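Local coordinates for protein laccase (Botrytis aclada, PDB 3SQR) that oxidises phenolic substrates such as hydroquinones with its copper centres while reducing dioxygen to water, and probably serves in lignin degradation and detoxification, at residues S375-L380 and L493-R498; L382-Y387 and F473-E478. All coordinates share one frame; numbering follows the deposited sequence.

Interaction 1: residues S375-L380 and L493-R498; sequences SLVPHL and LVNPPR. With MAN (alpha-D-mannopyranose), chain L.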
loop_
_atom_site.group_PDB
_atom_site.type_symbol
_atom_site.label_atom_id
_atom_site.label_comp_id
_atom_site.label_asym_id
_atom_site.label_seq_id
_atom_site.Cartn_x
_atom_site.Cartn_y
_atom_site.Cartn_z
ATOM N N SER A 375 1.036 8.606 -18.921
ATOM C CA SER A 375 1.706 9.536 -18.071
ATOM C C SER A 375 2.767 8.924 -17.170
ATOM O O SER A 375 3.538 9.627 -16.582
ATOM C CB SER A 375 0.711 10.227 -17.154
ATOM O OG SER A 375 -0.393 10.877 -17.785
ATOM N N LEU A 376 2.790 7.615 -17.057
ATOM C CA LEU A 376 3.609 6.981 -16.039
ATOM C C LEU A 376 4.809 6.261 -16.671
ATOM O O LEU A 376 4.777 5.018 -16.878
ATOM C CB LEU A 376 2.728 6.025 -15.264
ATOM C CG LEU A 376 1.499 6.594 -14.536
ATOM C CD1 LEU A 376 0.795 5.407 -13.754
ATOM C CD2 LEU A 376 1.880 7.763 -13.616
ATOM N N VAL A 377 5.859 7.026 -16.946
ATOM C CA VAL A 377 7.024 6.527 -17.682
ATOM C C VAL A 377 8.207 6.467 -16.776
ATOM O O VAL A 377 8.700 7.469 -16.385
ATOM C CB VAL A 377 7.335 7.453 -18.898
ATOM C CG1 VAL A 377 8.531 6.889 -19.724
ATOM C CG2 VAL A 377 6.077 7.585 -19.719
ATOM N N PRO A 378 8.638 5.253 -16.374
ATOM C CA PRO A 378 9.778 5.121 -15.499
ATOM C C PRO A 378 10.975 5.827 -16.094
ATOM O O PRO A 378 11.218 5.756 -17.319
ATOM C CB PRO A 378 9.979 3.600 -15.401
ATOM C CG PRO A 378 8.585 3.065 -15.650
ATOM C CD PRO A 378 8.080 3.957 -16.751
ATOM N N HIS A 379 11.696 6.515 -15.239
ATOM C CA HIS A 379 12.887 7.205 -15.657
ATOM C C HIS A 379 13.940 6.189 -16.071
ATOM O O HIS A 379 14.615 6.361 -17.118
ATOM C CB HIS A 379 13.450 8.079 -14.544
ATOM C CG HIS A 379 14.782 8.631 -14.897
ATOM N ND1 HIS A 379 14.920 9.865 -15.501
ATOM C CD2 HIS A 379 16.020 8.080 -14.867
ATOM C CE1 HIS A 379 16.200 10.068 -15.789
ATOM N NE2 HIS A 379 16.891 9.006 -15.418
ATOM N N LEU A 380 14.173 5.208 -15.201
ATOM C CA LEU A 380 14.950 4.050 -15.575
ATOM C C LEU A 380 14.141 3.121 -16.475
ATOM O O LEU A 380 13.226 2.358 -16.024
ATOM C CB LEU A 380 15.469 3.305 -14.341
ATOM C CG LEU A 380 16.340 2.089 -14.653
ATOM C CD1 LEU A 380 17.797 2.432 -14.737
ATOM C CD2 LEU A 380 16.114 1.022 -13.546
ATOM N N LEU A 493 5.295 -3.609 -24.015
ATOM C CA LEU A 493 6.436 -4.249 -23.363
ATOM C C LEU A 493 7.662 -3.372 -23.241
ATOM O O LEU A 493 8.646 -3.757 -22.596
ATOM C CB LEU A 493 6.786 -5.563 -24.105
ATOM C CG LEU A 493 5.632 -6.542 -24.287
ATOM C CD1 LEU A 493 6.069 -7.727 -25.190
ATOM C CD2 LEU A 493 5.060 -7.112 -22.969
ATOM N N VAL A 494 7.572 -2.182 -23.794
ATOM C CA VAL A 494 8.661 -1.244 -23.858
ATOM C C VAL A 494 8.480 -0.106 -22.874
ATOM O O VAL A 494 7.655 0.842 -23.078
ATOM C CB VAL A 494 8.805 -0.601 -25.262
ATOM C CG1 VAL A 494 9.993 0.299 -25.245
ATOM C CG2 VAL A 494 8.975 -1.723 -26.309
ATOM N N ASN A 495 9.243 -0.215 -21.807
ATOM C CA ASN A 495 9.142 0.689 -20.679
ATOM C C ASN A 495 7.696 1.107 -20.325
ATOM O O ASN A 495 7.415 2.300 -20.252
ATOM C CB ASN A 495 9.999 1.937 -20.870
ATOM C CG ASN A 495 10.294 2.630 -19.578
ATOM O OD1 ASN A 495 10.432 1.953 -18.532
ATOM N ND2 ASN A 495 10.407 3.965 -19.610
ATOM N N PRO A 496 6.821 0.142 -20.048
ATOM C CA PRO A 496 5.492 0.512 -19.595
ATOM C C PRO A 496 5.547 1.002 -18.135
ATOM O O PRO A 496 6.595 0.978 -17.520
ATOM C CB PRO A 496 4.735 -0.776 -19.689
ATOM C CG PRO A 496 5.771 -1.794 -19.406
ATOM C CD PRO A 496 6.996 -1.310 -20.038
ATOM N N PRO A 497 4.438 1.544 -17.622
ATOM C CA PRO A 497 4.497 1.887 -16.194
ATOM C C PRO A 497 4.969 0.723 -15.336
ATOM O O PRO A 497 4.757 -0.443 -15.641
ATOM C CB PRO A 497 3.059 2.268 -15.845
ATOM C CG PRO A 497 2.392 2.516 -17.208
ATOM C CD PRO A 497 3.104 1.670 -18.177
ATOM N N ARG A 498 5.610 1.062 -14.235
ATOM C CA ARG A 498 6.225 0.053 -13.390
ATOM C C ARG A 498 6.061 0.534 -11.972
ATOM O O ARG A 498 6.422 1.669 -11.651
ATOM C CB ARG A 498 7.710 -0.100 -13.757
ATOM C CG ARG A 498 8.477 -1.206 -13.050
ATOM C CD ARG A 498 9.862 -1.368 -13.648
ATOM N NE ARG A 498 10.813 -0.346 -13.264
ATOM C CZ ARG A 498 11.419 0.514 -14.091
ATOM N NH1 ARG A 498 11.128 0.516 -15.357
ATOM N NH2 ARG A 498 12.308 1.367 -13.648
HETATM C C1 MAN L . 0.102 12.149 -18.302
HETATM C C2 MAN L . -1.126 13.052 -18.297
HETATM C C3 MAN L . -2.148 12.614 -19.336
HETATM C C4 MAN L . -1.474 12.518 -20.707
HETATM C C5 MAN L . -0.266 11.577 -20.606
HETATM C C6 MAN L . 0.486 11.517 -21.942
HETATM O O2 MAN L . -0.681 14.388 -18.502
HETATM O O3 MAN L . -3.276 13.492 -19.286
HETATM O O4 MAN L . -2.381 11.973 -21.619
HETATM O O5 MAN L . 0.645 12.034 -19.611
HETATM O O6 MAN L . 0.968 12.839 -22.216
HETATM O O HOH W 1 5.600 4.076 -14.080
HETATM O O HOH W 2 5.328 3.996 -19.389
#
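R498 reaches across to L380 and takes hold of its carbonyl oxygen with both terminal nitrogens, a compact example of a buried charge met by main-chain oxygen. R498 CB lies 3.8 Å from P378 CG, and with CG anti to the backbone N (chi1 -175°) the chain sets out past the proline; a bend at chi3 (76°) then puts NE where Y59 OH hydrogen-bonds it. At the tip, NH2 meets L380 O at 2.7 Å on a lone pair, whereas NH1, 2.9 Å from L380 O, lies nearly along the C=O axis. Both bonds stay close to the guanidinium plane but are clearly bent, since they share one acceptor, and P378 CB sits over one face, 3.3 Å from NH1.

N495 and P378 slide past each other in opposite directions. N495 ND2 gives a nearly straight bond (168°) of 3.0 Å to a lone pair of P378 O, while OD1 lies over a face of the proline ring, on its CB-CG-CD side, and accepts from L382 N. P497 packs its CB against L376 CB, and its CA makes a CA-H...O contact with L376 O. Two waters also bond to that oxygen: one links it to N495 O, the other donates only a weak bond to it and accepts from R498 N.

S375, at the start of 375-380, carries an O-linked mannose through OG. The contact thus joins two irregular loops beside strand 293-300 by polar bonds to main-chain oxygens; two N-H groups converging on L380 O would probably polarise that carbonyl and offset part of the arginine's charge.

Interaction 2: residues L382-Y387 and F473-E478; sequences LDVGGY and FIVAQE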
loop_
_atom_site.group_PDB
_atom_site.type_symbol
_atom_site.label_atom_id
_atom_site.label_comp_id
_atom_site.label_asym_id
_atom_site.label_seq_id
_atom_site.Cartn_x
_atom_site.Cartn_y
_atom_site.Cartn_z
ATOM N N LEU A 382 12.965 0.168 -18.687
ATOM C CA LEU A 382 13.167 -1.284 -18.746
ATOM C C LEU A 382 12.089 -1.884 -19.583
ATOM O O LEU A 382 10.912 -1.408 -19.599
ATOM C CB LEU A 382 13.131 -1.885 -17.318
ATOM C CG LEU A 382 14.187 -1.381 -16.308
ATOM C CD1 LEU A 382 13.817 -1.968 -14.941
ATOM C CD2 LEU A 382 15.588 -1.762 -16.715
ATOM N N ASP A 383 12.452 -2.978 -20.236
ATOM C CA ASP A 383 11.540 -3.715 -21.079
ATOM C C ASP A 383 11.257 -5.100 -20.607
ATOM O O ASP A 383 12.089 -5.749 -19.971
ATOM C CB ASP A 383 12.099 -3.820 -22.510
ATOM C CG ASP A 383 12.277 -2.464 -23.163
ATOM O OD1 ASP A 383 11.698 -1.440 -22.733
ATOM O OD2 ASP A 383 13.017 -2.414 -24.158
ATOM N N VAL A 384 10.066 -5.569 -20.952
ATOM C CA VAL A 384 9.587 -6.860 -20.556
ATOM C C VAL A 384 10.094 -7.775 -21.664
ATOM O O VAL A 384 9.868 -7.497 -22.827
ATOM C CB VAL A 384 8.047 -6.911 -20.495
ATOM C CG1 VAL A 384 7.515 -8.361 -20.234
ATOM C CG2 VAL A 384 7.530 -5.929 -19.401
ATOM N N GLY A 385 10.785 -8.825 -21.267
ATOM C CA GLY A 385 11.360 -9.767 -22.201
ATOM C C GLY A 385 10.395 -10.880 -22.512
ATOM O O GLY A 385 9.167 -10.770 -22.310
ATOM N N GLY A 386 10.936 -12.003 -22.973
ATOM C CA GLY A 386 10.080 -13.144 -23.288
ATOM C C GLY A 386 9.306 -13.649 -22.097
ATOM O O GLY A 386 9.850 -13.793 -21.005
ATOM N N TYR A 387 8.032 -13.973 -22.291
ATOM C CA TYR A 387 7.213 -14.358 -21.168
ATOM C C TYR A 387 6.317 -15.584 -21.322
ATOM O O TYR A 387 6.003 -16.046 -22.455
ATOM C CB TYR A 387 6.383 -13.120 -20.755
ATOM C CG TYR A 387 5.345 -12.702 -21.752
ATOM C CD1 TYR A 387 4.103 -13.326 -21.816
ATOM C CD2 TYR A 387 5.607 -11.664 -22.650
ATOM C CE1 TYR A 387 3.135 -12.917 -22.758
ATOM C CE2 TYR A 387 4.678 -11.248 -23.577
ATOM C CZ TYR A 387 3.440 -11.872 -23.649
ATOM O OH TYR A 387 2.533 -11.422 -24.609
ATOM N N PHE A 473 5.254 -4.557 -14.353
ATOM C CA PHE A 473 5.154 -3.682 -15.511
ATOM C C PHE A 473 3.724 -3.748 -15.970
ATOM O O PHE A 473 3.166 -4.850 -16.138
ATOM C CB PHE A 473 6.055 -4.269 -16.598
ATOM C CG PHE A 473 7.517 -4.196 -16.301
ATOM C CD1 PHE A 473 8.130 -4.948 -15.332
ATOM C CD2 PHE A 473 8.322 -3.342 -17.045
ATOM C CE1 PHE A 473 9.531 -4.863 -15.131
ATOM C CE2 PHE A 473 9.674 -3.289 -16.841
ATOM C CZ PHE A 473 10.259 -4.000 -15.903
ATOM N N ILE A 474 3.084 -2.594 -16.099
ATOM C CA ILE A 474 1.699 -2.558 -16.535
ATOM C C ILE A 474 1.686 -2.645 -18.068
ATOM O O ILE A 474 1.788 -1.628 -18.745
ATOM C CB ILE A 474 1.026 -1.322 -16.071
ATOM C CG1 ILE A 474 1.161 -1.155 -14.543
ATOM C CG2 ILE A 474 -0.437 -1.337 -16.532
ATOM C CD1 ILE A 474 0.308 0.058 -13.992
ATOM N N VAL A 475 1.649 -3.861 -18.571
ATOM C CA VAL A 475 1.657 -4.058 -20.030
ATOM C C VAL A 475 0.281 -3.732 -20.670
ATOM O O VAL A 475 0.180 -3.364 -21.844
ATOM C CB VAL A 475 2.244 -5.377 -20.433
ATOM C CG1 VAL A 475 3.734 -5.458 -19.798
ATOM C CG2 VAL A 475 1.402 -6.592 -20.103
ATOM N N ALA A 476 -0.753 -3.777 -19.857
ATOM C CA ALA A 476 -2.109 -3.392 -20.282
ATOM C C ALA A 476 -2.957 -3.118 -19.046
ATOM O O ALA A 476 -2.950 -3.863 -18.070
ATOM C CB ALA A 476 -2.759 -4.527 -21.092
ATOM N N GLN A 477 -3.734 -2.074 -19.114
ATOM C CA GLN A 477 -4.680 -1.804 -18.040
ATOM C C GLN A 477 -5.888 -1.277 -18.817
ATOM O O GLN A 477 -5.925 -0.122 -19.245
ATOM C CB GLN A 477 -4.063 -0.791 -17.094
ATOM C CG GLN A 477 -4.975 -0.422 -15.946
ATOM C CD GLN A 477 -4.416 0.615 -15.068
ATOM O OE1 GLN A 477 -4.029 1.694 -15.497
ATOM N NE2 GLN A 477 -4.350 0.284 -13.763
ATOM N N GLU A 478 -6.809 -2.169 -19.076
ATOM C CA GLU A 478 -7.821 -1.962 -20.096
ATOM C C GLU A 478 -9.210 -2.167 -19.578
ATOM O O GLU A 478 -9.497 -3.167 -18.877
ATOM C CB GLU A 478 -7.595 -2.950 -21.250
ATOM C CG GLU A 478 -6.258 -2.770 -21.947
ATOM C CD GLU A 478 -6.138 -1.506 -22.756
ATOM O OE1 GLU A 478 -7.171 -1.067 -23.278
ATOM O OE2 GLU A 478 -5.006 -0.967 -22.860
#
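V384 sets its CG2 methyl against the base of the F473 side chain, in a contact that illustrates how a loop can be seated on a strand without any hydrogen bond between the two segments. CG2 lies 3.6 Å from F473 CG, equally near CB and CD2, and 3.8 Å from V475 CG1. One methyl thus touches both residues, approaching the ring obliquely. The first torsion of F473 (chi1 -68°) sets its CG beside the backbone N, where V384 CG2 packs on it. The far end of the ring meets L382: CE2 and CZ are each 3.8 Å from L382 CB, while L382 O lies at the ring edge, near its plane, 3.6 Å from CE2. V475 joins this packed part where the strand turns a corner, next to the inverse gamma turn centred on I474, and with A476 it forms a classic beta bulge opposite A511. W448 adds an edge-to-face ring contact with F473, and A513 also touches V384, continuing the apolar packing toward neighbouring strands of the sheet.

The loose side is D383, which is exposed and points its CB away from strand 472-478. Its OD1 instead accepts a hydrogen bond from N495 N, outside this pair of segments. Across the two segments the cohesion is therefore largely dispersive, with a carbonyl oxygen at an aromatic edge as its polar element, while directional bonding of the 382-387 loop comes from outside, including N495.

Overall arrangement
Following the chain from the N terminus, 375-380 comes first, in the long connection between strand 344-348 and strand 387-398. Segment 382-387 follows almost at once and leads into the latter strand. The chain then builds much of the third cupredoxin-like domain before returning as strand 472-478, which closes interaction 2 over 85 intervening residues. Segment 493-498 comes later and closes interaction 1, so the second loop lies wholly within the first. With centres about 9 Å apart, the two contacts touch: backbone pairing joins 493-498 to both 382-387 and 473-478. Together they fasten the interdomain connection to one sheet edge, beside strand 293-300 of the preceding domain.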